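Local structure of minor fimbrium anchoring subunit Mfa2 (Porphyromonas gingivalis, 5NFI) at residues G174-A179 against S207-T212; T182-E187 against T201-E206; E223-D228 against Y266-I271. The protein fixes the minor fimbriae of this periodontal pathogen in the outer membrane through interaction with the shaft protein Mfa1, and regulates fimbrial length. All coordinates share one frame; numbering follows the deposited sequence.

Interaction 1 (G174-A179 against S207-T212)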
loop_
_atom_site.group_PDB
_atom_site.type_symbol
_atom_site.label_atom_id
_atom_site.label_comp_id
_atom_site.label_asym_id
_atom_site.label_seq_id
_atom_site.Cartn_x
_atom_site.Cartn_y
_atom_site.Cartn_z
ATOM N N GLY A 174 8.879 -5.311 3.454
ATOM C CA GLY A 174 7.681 -4.563 3.103
ATOM C C GLY A 174 6.490 -4.665 4.048
ATOM O O GLY A 174 5.395 -4.273 3.667
ATOM N N THR A 175 6.672 -5.183 5.261
ATOM C CA THR A 175 5.503 -5.553 6.066
ATOM C C THR A 175 4.894 -4.421 6.904
ATOM O O THR A 175 5.578 -3.485 7.316
ATOM C CB THR A 175 5.825 -6.714 7.006
ATOM O OG1 THR A 175 6.618 -6.245 8.093
ATOM C CG2 THR A 175 6.550 -7.797 6.249
ATOM N N VAL A 176 3.594 -4.520 7.148
ATOM C CA VAL A 176 2.879 -3.479 7.864
ATOM C C VAL A 176 3.239 -3.516 9.328
ATOM O O VAL A 176 3.077 -4.534 9.993
ATOM C CB VAL A 176 1.358 -3.620 7.697
ATOM C CG1 VAL A 176 0.605 -2.684 8.662
ATOM C CG2 VAL A 176 0.984 -3.358 6.255
ATOM N N ALA A 177 3.755 -2.393 9.807
ATOM C CA ALA A 177 4.057 -2.221 11.211
ATOM C C ALA A 177 2.756 -1.978 11.971
ATOM O O ALA A 177 1.834 -1.327 11.464
ATOM C CB ALA A 177 5.031 -1.070 11.406
ATOM N N LYS A 178 2.662 -2.497 13.184
ATOM C CA LYS A 178 1.428 -2.297 13.925
ATOM C C LYS A 178 1.321 -0.841 14.365
ATOM O O LYS A 178 2.318 -0.215 14.717
ATOM C CB LYS A 178 1.329 -3.277 15.105
ATOM C CG LYS A 178 0.596 -4.593 14.725
ATOM C CD LYS A 178 0.768 -4.912 13.217
ATOM C CE LYS A 178 0.053 -6.162 12.727
ATOM N NZ LYS A 178 0.327 -6.317 11.258
ATOM N N ALA A 179 0.107 -0.303 14.291
ATOM C CA ALA A 179 -0.154 1.104 14.590
ATOM C C ALA A 179 -1.645 1.342 14.876
ATOM O O ALA A 179 -2.476 0.473 14.625
ATOM C CB ALA A 179 0.312 1.980 13.435
ATOM N N SER A 207 -5.323 -8.307 5.311
ATOM C CA SER A 207 -5.907 -8.783 6.539
ATOM C C SER A 207 -4.895 -8.683 7.650
ATOM O O SER A 207 -3.702 -8.636 7.388
ATOM C CB SER A 207 -6.366 -10.217 6.349
ATOM O OG SER A 207 -5.518 -10.862 5.414
ATOM N N GLY A 208 -5.367 -8.638 8.889
ATOM C CA GLY A 208 -4.482 -8.716 10.036
ATOM C C GLY A 208 -4.622 -7.543 10.978
ATOM O O GLY A 208 -4.003 -7.517 12.045
ATOM N N HIS A 209 -5.441 -6.578 10.580
ATOM C CA HIS A 209 -5.614 -5.331 11.316
ATOM C C HIS A 209 -6.827 -4.619 10.744
ATOM O O HIS A 209 -7.424 -5.081 9.769
ATOM C CB HIS A 209 -4.374 -4.449 11.203
ATOM C CG HIS A 209 -3.856 -4.341 9.802
ATOM N ND1 HIS A 209 -2.784 -5.078 9.346
ATOM C CD2 HIS A 209 -4.299 -3.623 8.743
ATOM C CE1 HIS A 209 -2.579 -4.803 8.070
ATOM N NE2 HIS A 209 -3.486 -3.925 7.680
ATOM N N GLU A 210 -7.179 -3.486 11.333
ATOM C CA GLU A 210 -8.429 -2.827 10.997
ATOM C C GLU A 210 -8.419 -2.305 9.575
ATOM O O GLU A 210 -7.444 -1.705 9.137
ATOM C CB GLU A 210 -8.704 -1.688 11.973
ATOM C CG GLU A 210 -10.004 -0.960 11.730
ATOM C CD GLU A 210 -10.317 0.011 12.842
ATOM O OE1 GLU A 210 -10.864 1.106 12.562
ATOM O OE2 GLU A 210 -9.990 -0.323 14.004
ATOM N N ASN A 211 -9.499 -2.558 8.849
ATOM C CA ASN A 211 -9.687 -1.979 7.533
ATOM C C ASN A 211 -11.150 -1.629 7.385
ATOM O O ASN A 211 -11.868 -2.257 6.616
ATOM C CB ASN A 211 -9.247 -2.942 6.422
ATOM C CG ASN A 211 -7.751 -3.249 6.460
ATOM O OD1 ASN A 211 -6.934 -2.476 5.959
ATOM N ND2 ASN A 211 -7.395 -4.389 7.048
ATOM N N THR A 212 -11.577 -0.620 8.134
ATOM C CA THR A 212 -12.976 -0.294 8.313
ATOM C C THR A 212 -13.513 0.729 7.327
ATOM O O THR A 212 -13.104 1.884 7.329
ATOM C CB THR A 212 -13.213 0.229 9.729
ATOM O OG1 THR A 212 -12.866 -0.798 10.664
ATOM C CG2 THR A 212 -14.672 0.612 9.915
#

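Interaction 2 (T182-E187 against T201-E206)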
loop_
_atom_site.group_PDB
_atom_site.type_symbol
_atom_site.label_atom_id
_atom_site.label_comp_id
_atom_site.label_asym_id
_atom_site.label_seq_id
_atom_site.Cartn_x
_atom_site.Cartn_y
_atom_site.Cartn_z
ATOM N N THR A 182 -5.806 4.717 10.838
ATOM C CA THR A 182 -5.588 5.983 10.178
ATOM C C THR A 182 -6.776 6.272 9.290
ATOM O O THR A 182 -7.174 5.437 8.475
ATOM C CB THR A 182 -4.309 5.969 9.315
ATOM O OG1 THR A 182 -3.171 5.667 10.127
ATOM C CG2 THR A 182 -4.107 7.301 8.646
ATOM N N TYR A 183 -7.353 7.450 9.439
ATOM C CA TYR A 183 -8.440 7.820 8.565
ATOM C C TYR A 183 -7.866 8.434 7.302
ATOM O O TYR A 183 -6.932 9.219 7.371
ATOM C CB TYR A 183 -9.406 8.769 9.281
ATOM C CG TYR A 183 -10.323 8.021 10.205
ATOM C CD1 TYR A 183 -9.944 7.717 11.504
ATOM C CD2 TYR A 183 -11.566 7.572 9.762
ATOM C CE1 TYR A 183 -10.789 7.006 12.349
ATOM C CE2 TYR A 183 -12.420 6.862 10.596
ATOM C CZ TYR A 183 -12.025 6.578 11.884
ATOM O OH TYR A 183 -12.875 5.864 12.702
ATOM N N TYR A 184 -8.413 8.056 6.147
ATOM C CA TYR A 184 -7.962 8.641 4.881
ATOM C C TYR A 184 -8.951 9.659 4.303
ATOM O O TYR A 184 -10.169 9.428 4.300
ATOM C CB TYR A 184 -7.683 7.539 3.858
ATOM C CG TYR A 184 -6.449 6.755 4.209
ATOM C CD1 TYR A 184 -6.521 5.666 5.062
ATOM C CD2 TYR A 184 -5.204 7.125 3.713
ATOM C CE1 TYR A 184 -5.398 4.955 5.395
ATOM C CE2 TYR A 184 -4.076 6.420 4.039
ATOM C CZ TYR A 184 -4.176 5.335 4.877
ATOM O OH TYR A 184 -3.045 4.629 5.211
ATOM N N PRO A 185 -8.411 10.789 3.802
ATOM C CA PRO A 185 -9.162 11.957 3.340
ATOM C C PRO A 185 -10.094 11.626 2.190
ATOM O O PRO A 185 -9.646 11.441 1.062
ATOM C CB PRO A 185 -8.071 12.922 2.882
ATOM C CG PRO A 185 -6.819 12.424 3.491
ATOM C CD PRO A 185 -6.968 10.954 3.575
ATOM N N GLY A 186 -11.388 11.572 2.483
ATOM C CA GLY A 186 -12.379 11.227 1.485
ATOM C C GLY A 186 -12.968 12.419 0.771
ATOM O O GLY A 186 -13.959 12.998 1.217
ATOM N N GLU A 187 -12.362 12.789 -0.350
ATOM C CA GLU A 187 -12.892 13.875 -1.154
ATOM C C GLU A 187 -14.151 13.395 -1.881
ATOM O O GLU A 187 -14.191 12.278 -2.416
ATOM C CB GLU A 187 -11.826 14.397 -2.116
ATOM C CG GLU A 187 -10.639 14.999 -1.366
ATOM C CD GLU A 187 -11.042 16.125 -0.404
ATOM O OE1 GLU A 187 -11.839 17.006 -0.804
ATOM O OE2 GLU A 187 -10.576 16.114 0.760
ATOM N N THR A 201 -7.302 7.526 -1.382
ATOM C CA THR A 201 -6.081 6.834 -1.696
ATOM C C THR A 201 -5.493 6.347 -0.386
ATOM O O THR A 201 -5.111 7.143 0.482
ATOM C CB THR A 201 -5.064 7.709 -2.447
ATOM O OG1 THR A 201 -5.661 8.226 -3.637
ATOM C CG2 THR A 201 -3.865 6.869 -2.829
ATOM N N THR A 202 -5.435 5.037 -0.227
ATOM C CA THR A 202 -4.918 4.497 1.006
ATOM C C THR A 202 -3.682 3.668 0.690
ATOM O O THR A 202 -3.319 3.511 -0.469
ATOM C CB THR A 202 -5.977 3.654 1.738
ATOM O OG1 THR A 202 -5.434 3.154 2.965
ATOM C CG2 THR A 202 -6.417 2.492 0.882
ATOM N N LEU A 203 -3.026 3.138 1.706
ATOM C CA LEU A 203 -1.870 2.322 1.429
ATOM C C LEU A 203 -2.328 0.872 1.383
ATOM O O LEU A 203 -3.363 0.582 0.781
ATOM C CB LEU A 203 -0.760 2.567 2.452
ATOM C CG LEU A 203 -0.256 4.017 2.398
ATOM C CD1 LEU A 203 0.756 4.292 3.478
ATOM C CD2 LEU A 203 0.336 4.329 1.025
ATOM N N LYS A 204 -1.558 -0.035 1.982
ATOM C CA LYS A 204 -1.737 -1.470 1.747
ATOM C C LYS A 204 -3.041 -2.011 2.338
ATOM O O LYS A 204 -3.418 -1.691 3.468
ATOM C CB LYS A 204 -0.541 -2.250 2.308
ATOM C CG LYS A 204 -0.547 -3.743 2.013
ATOM C CD LYS A 204 0.613 -4.125 1.121
ATOM C CE LYS A 204 1.288 -5.409 1.578
ATOM N NZ LYS A 204 0.378 -6.601 1.492
ATOM N N LEU A 205 -3.724 -2.830 1.548
ATOM C CA LEU A 205 -4.942 -3.474 1.995
ATOM C C LEU A 205 -4.705 -4.943 2.241
ATOM O O LEU A 205 -4.677 -5.739 1.316
ATOM C CB LEU A 205 -6.053 -3.300 0.967
ATOM C CG LEU A 205 -6.343 -1.845 0.640
ATOM C CD1 LEU A 205 -7.327 -1.769 -0.495
ATOM C CD2 LEU A 205 -6.858 -1.141 1.868
ATOM N N GLU A 206 -4.547 -5.317 3.495
ATOM C CA GLU A 206 -4.409 -6.721 3.779
ATOM C C GLU A 206 -5.035 -7.034 5.115
ATOM O O GLU A 206 -5.258 -6.161 5.932
ATOM C CB GLU A 206 -2.941 -7.139 3.765
ATOM C CG GLU A 206 -2.167 -6.725 5.001
ATOM C CD GLU A 206 -0.683 -6.985 4.868
ATOM O OE1 GLU A 206 -0.027 -7.243 5.902
ATOM O OE2 GLU A 206 -0.167 -6.925 3.735
#

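Interaction 3 (E223-D228 against Y266-I271)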
loop_
_atom_site.group_PDB
_atom_site.type_symbol
_atom_site.label_atom_id
_atom_site.label_comp_id
_atom_site.label_asym_id
_atom_site.label_seq_id
_atom_site.Cartn_x
_atom_site.Cartn_y
_atom_site.Cartn_z
ATOM N N GLU A 223 -23.535 6.709 12.995
ATOM C CA GLU A 223 -22.962 5.762 12.053
ATOM C C GLU A 223 -24.003 4.717 11.658
ATOM O O GLU A 223 -24.373 3.877 12.465
ATOM C CB GLU A 223 -21.727 5.088 12.656
ATOM C CG GLU A 223 -21.070 4.075 11.739
ATOM C CD GLU A 223 -19.858 3.420 12.367
ATOM O OE1 GLU A 223 -20.033 2.415 13.099
ATOM O OE2 GLU A 223 -18.729 3.903 12.125
ATOM N N ILE A 224 -24.473 4.771 10.415
ATOM C CA ILE A 224 -25.484 3.834 9.948
ATOM C C ILE A 224 -24.867 2.587 9.320
ATOM O O ILE A 224 -25.567 1.601 9.100
ATOM C CB ILE A 224 -26.441 4.487 8.925
ATOM C CG1 ILE A 224 -25.747 4.712 7.584
ATOM C CG2 ILE A 224 -26.978 5.801 9.456
ATOM C CD1 ILE A 224 -26.670 5.256 6.504
ATOM N N PHE A 225 -23.564 2.622 9.023
ATOM C CA PHE A 225 -22.924 1.438 8.441
ATOM C C PHE A 225 -21.436 1.299 8.785
ATOM O O PHE A 225 -20.696 2.283 8.846
ATOM C CB PHE A 225 -23.111 1.455 6.928
ATOM C CG PHE A 225 -22.432 0.324 6.217
ATOM C CD1 PHE A 225 -23.000 -0.935 6.189
ATOM C CD2 PHE A 225 -21.223 0.521 5.555
ATOM C CE1 PHE A 225 -22.389 -1.981 5.526
ATOM C CE2 PHE A 225 -20.605 -0.532 4.886
ATOM C CZ PHE A 225 -21.195 -1.784 4.871
ATOM N N ARG A 226 -21.006 0.060 9.006
ATOM C CA ARG A 226 -19.607 -0.253 9.282
ATOM C C ARG A 226 -19.273 -1.686 8.865
ATOM O O ARG A 226 -19.962 -2.624 9.256
ATOM C CB ARG A 226 -19.297 -0.043 10.766
ATOM C CG ARG A 226 -18.180 -0.928 11.302
ATOM C CD ARG A 226 -17.867 -0.634 12.761
ATOM N NE ARG A 226 -17.110 0.609 12.906
ATOM C CZ ARG A 226 -15.793 0.676 13.106
ATOM N NH1 ARG A 226 -15.072 -0.441 13.194
ATOM N NH2 ARG A 226 -15.194 1.859 13.222
ATOM N N THR A 227 -18.227 -1.861 8.062
ATOM C CA THR A 227 -17.743 -3.214 7.730
ATOM C C THR A 227 -16.227 -3.271 7.506
ATOM O O THR A 227 -15.601 -2.275 7.117
ATOM C CB THR A 227 -18.421 -3.779 6.465
ATOM O OG1 THR A 227 -17.992 -5.127 6.263
ATOM C CG2 THR A 227 -18.051 -2.975 5.236
ATOM N N ASP A 228 -15.626 -4.430 7.741
ATOM C CA ASP A 228 -14.230 -4.570 7.365
ATOM C C ASP A 228 -14.102 -4.839 5.876
ATOM O O ASP A 228 -14.469 -5.917 5.398
ATOM C CB ASP A 228 -13.538 -5.683 8.137
ATOM C CG ASP A 228 -12.046 -5.672 7.923
ATOM O OD1 ASP A 228 -11.342 -4.983 8.697
ATOM O OD2 ASP A 228 -11.580 -6.315 6.955
ATOM N N TYR A 266 -31.783 5.038 7.812
ATOM C CA TYR A 266 -31.355 4.254 6.678
ATOM C C TYR A 266 -30.313 3.245 7.082
ATOM O O TYR A 266 -29.620 3.396 8.096
ATOM C CB TYR A 266 -30.844 5.174 5.576
ATOM C CG TYR A 266 -32.016 5.786 4.887
ATOM C CD1 TYR A 266 -32.762 6.776 5.513
ATOM C CD2 TYR A 266 -32.442 5.322 3.654
ATOM C CE1 TYR A 266 -33.874 7.315 4.917
ATOM C CE2 TYR A 266 -33.565 5.858 3.045
ATOM C CZ TYR A 266 -34.277 6.856 3.688
ATOM O OH TYR A 266 -35.387 7.408 3.099
ATOM N N VAL A 267 -30.236 2.185 6.296
ATOM C CA VAL A 267 -29.243 1.153 6.494
ATOM C C VAL A 267 -28.705 0.717 5.154
ATOM O O VAL A 267 -29.279 1.045 4.122
ATOM C CB VAL A 267 -29.821 -0.061 7.194
ATOM C CG1 VAL A 267 -30.208 0.283 8.612
ATOM C CG2 VAL A 267 -30.999 -0.569 6.404
ATOM N N VAL A 268 -27.611 -0.034 5.168
ATOM C CA VAL A 268 -27.014 -0.536 3.936
ATOM C C VAL A 268 -27.423 -1.996 3.759
ATOM O O VAL A 268 -27.257 -2.805 4.671
ATOM C CB VAL A 268 -25.482 -0.382 3.960
ATOM C CG1 VAL A 268 -24.820 -1.233 2.890
ATOM C CG2 VAL A 268 -25.079 1.078 3.806
ATOM N N VAL A 269 -27.973 -2.318 2.592
ATOM C CA VAL A 269 -28.574 -3.625 2.326
ATOM C C VAL A 269 -27.933 -4.365 1.156
ATOM O O VAL A 269 -28.457 -5.388 0.719
ATOM C CB VAL A 269 -30.088 -3.502 2.013
ATOM C CG1 VAL A 269 -30.862 -2.980 3.225
ATOM C CG2 VAL A 269 -30.301 -2.600 0.807
ATOM N N GLN A 270 -26.821 -3.836 0.652
ATOM C CA GLN A 270 -26.066 -4.436 -0.447
ATOM C C GLN A 270 -24.721 -3.746 -0.598
ATOM O O GLN A 270 -24.645 -2.515 -0.745
ATOM C CB GLN A 270 -26.819 -4.346 -1.771
ATOM C CG GLN A 270 -27.508 -5.621 -2.174
ATOM C CD GLN A 270 -28.224 -5.513 -3.507
ATOM O OE1 GLN A 270 -28.043 -4.548 -4.254
ATOM N NE2 GLN A 270 -29.048 -6.513 -3.810
ATOM N N ILE A 271 -23.656 -4.529 -0.563
ATOM C CA ILE A 271 -22.360 -3.965 -0.859
ATOM C C ILE A 271 -21.761 -4.638 -2.104
ATOM O O ILE A 271 -21.542 -5.850 -2.141
ATOM C CB ILE A 271 -21.414 -4.077 0.355
ATOM C CG1 ILE A 271 -19.969 -3.820 -0.076
ATOM C CG2 ILE A 271 -21.542 -5.431 1.016
ATOM C CD1 ILE A 271 -18.988 -3.748 1.074
#

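Interaction 1 (G174-A179 against S207-T212)
Val176, Lys178 and His209 make a small loop-to-loop packing contact, held by no hydrogen bond, between the connection that follows strand 169-171 and the turn leading into strand 211-217. His209 is the residue most covered by the contact. Its CG sits between the backbone N and the carbonyl carbon (chi1 46°), and the imidazole reaches out to the other loop. There, His209 CE1 lies 3.9 Å from CG1 of Val176. The methyl approaches the ring obliquely. A branched valine suits the spot because its stem is short and stiff: CB itself is only a little farther from CE1, so a compact hydrocarbon surface meets the ring carbon. Val176 also packs on Tyr170, while the backbone of Ala177 is hydrogen-bonded to Ser169, which ties this loop to strand 169-171.

Lys178 comes in from the exposed side. Its chain bends at chi2 (28°) and then runs extended, crossing the histidine at about a right angle, with Lys178 NZ stopping 3.9 Å from ND1 of His209. The chain also passes Gly208, whose carbonyl O is 4.3 Å from Lys178 CE. Gly208 has a positive phi, where a CB would collide with the carbonyl O of Ser207, so glycine fits this turn.

The chemistry is therefore apolar packing of Val176 on the imidazole, with the lysine ammonium merely near ND1 and not bonded to it. That ammonium would probably disfavour a second proton on His209, whereas the nearby Glu206 carboxylate would favour one, so the net shift remains undecided.

Interaction 2 (T182-E187 against T201-E206)
OG1 of Thr202 takes a hydrogen bond from Asn167 ND2 while lying over one face of the Tyr184 ring, about 3.0 Å above its plane and displaced toward the rim. The threonine meets the ring with more than its hydroxyl. Thr202 CB stands 3.8 Å from the centroid of the Tyr184 ring and 4° off the normal, a CH-pi contact almost directly over the centre. With OG1 opposite its own backbone N (chi1 -179°), the hydroxyl projects along the ring toward the phenol end, where Asn167 waits. That same asparagine receives the Tyr184 OH through OD1, so one amide serves both hydroxyls and satisfies two buried polar groups. On the opposite face, CG2 of Thr182 lies about 4.2 Å above the plane, so the aromatic is held between two threonines.

Around the ring, Thr201 O approaches CD2 obliquely, and CG of Leu203 packs 4.0 Å from the Tyr184 OH. Tyrosine suits the place because its flat body packs against apolar groups while its hydroxyl reaches a polar partner. Leu203 continues the apolar lining onto Ile107 and Leu112.

The backbone of Tyr184 bonds to Leu163, whereas Glu187 bonds to Phe199. The ring thus packs between strands 182-190 and 196-202 near the end of their antiparallel beta hairpin away from its turn, consistent with the transthyretin-like beta architecture assigned to this fimbrial anchor family.

Interaction 3 (E223-D228 against Y266-I271)
With chi1 at 177°, Phe225 extends its ring away from its own backbone N, and Val268 sets CG1 likewise (chi1 164°), which brings the valine's branches against the aromatic. CB of Val268 lies 3.4 Å from CD1 of Phe225. Val268 CG1 rides over the ring face as a CH-pi contact, 4.0 Å from the Phe225 ring centroid. On the same face, Val268 CG2 covers the root of the ring, 3.7 Å from Phe225 CG. A beta-branched residue suits this position, since its two methyls together cover one face of the phenylalanine broadly.

Contacts flank this pair at both ends. CB of Ile224 sits 3.5 Å from the carbonyl O of Tyr266, and its CD1 packs on Tyr266 CB. Farther along, Thr227 CG2 meets Ile271 CD1 at 4.3 Å. Ile224 and Phe225 can both turn toward the other segment because they form a classic beta bulge opposite Val215.

The strand axes come within 6.0 Å and run 31° from parallel, yet no hydrogen bond joins them: strand 222-228 pairs with 211-217, and strand 266-273 with 249-258 and 276-280. Leu254 and Tyr281 complete the apolar surroundings of Phe225 and Ile271. Arg226 and Glu223 form a weak salt bridge on the exposed side. What holds the two strands against each other is therefore dispersion and burial of hydrocarbon, with polar pairing left to each strand's own neighbours.

Interaction 2 is nested along the chain inside the loop that interaction 1 closes, and interaction 3 follows both. Centres of interactions 1 and 2 lie about 12 Å apart, near the middle of the elongated molecule. Interaction 3 sits farther out, about 22 Å from interaction 1 and 18 Å from interaction 2, centre to centre. Asn211 is the joint: its ND2 lies 3.0 Å from Glu206 O, a probable hydrogen bond to interaction 2, and its N bonds to OD1 of Asp228 in interaction 3. Asp228 also N-caps helix 229-233 through Gly231. Neighbouring strands 211-217 and 222-228 thus link the central loops to the outer packing, within the fimbrillin-type anchor fold.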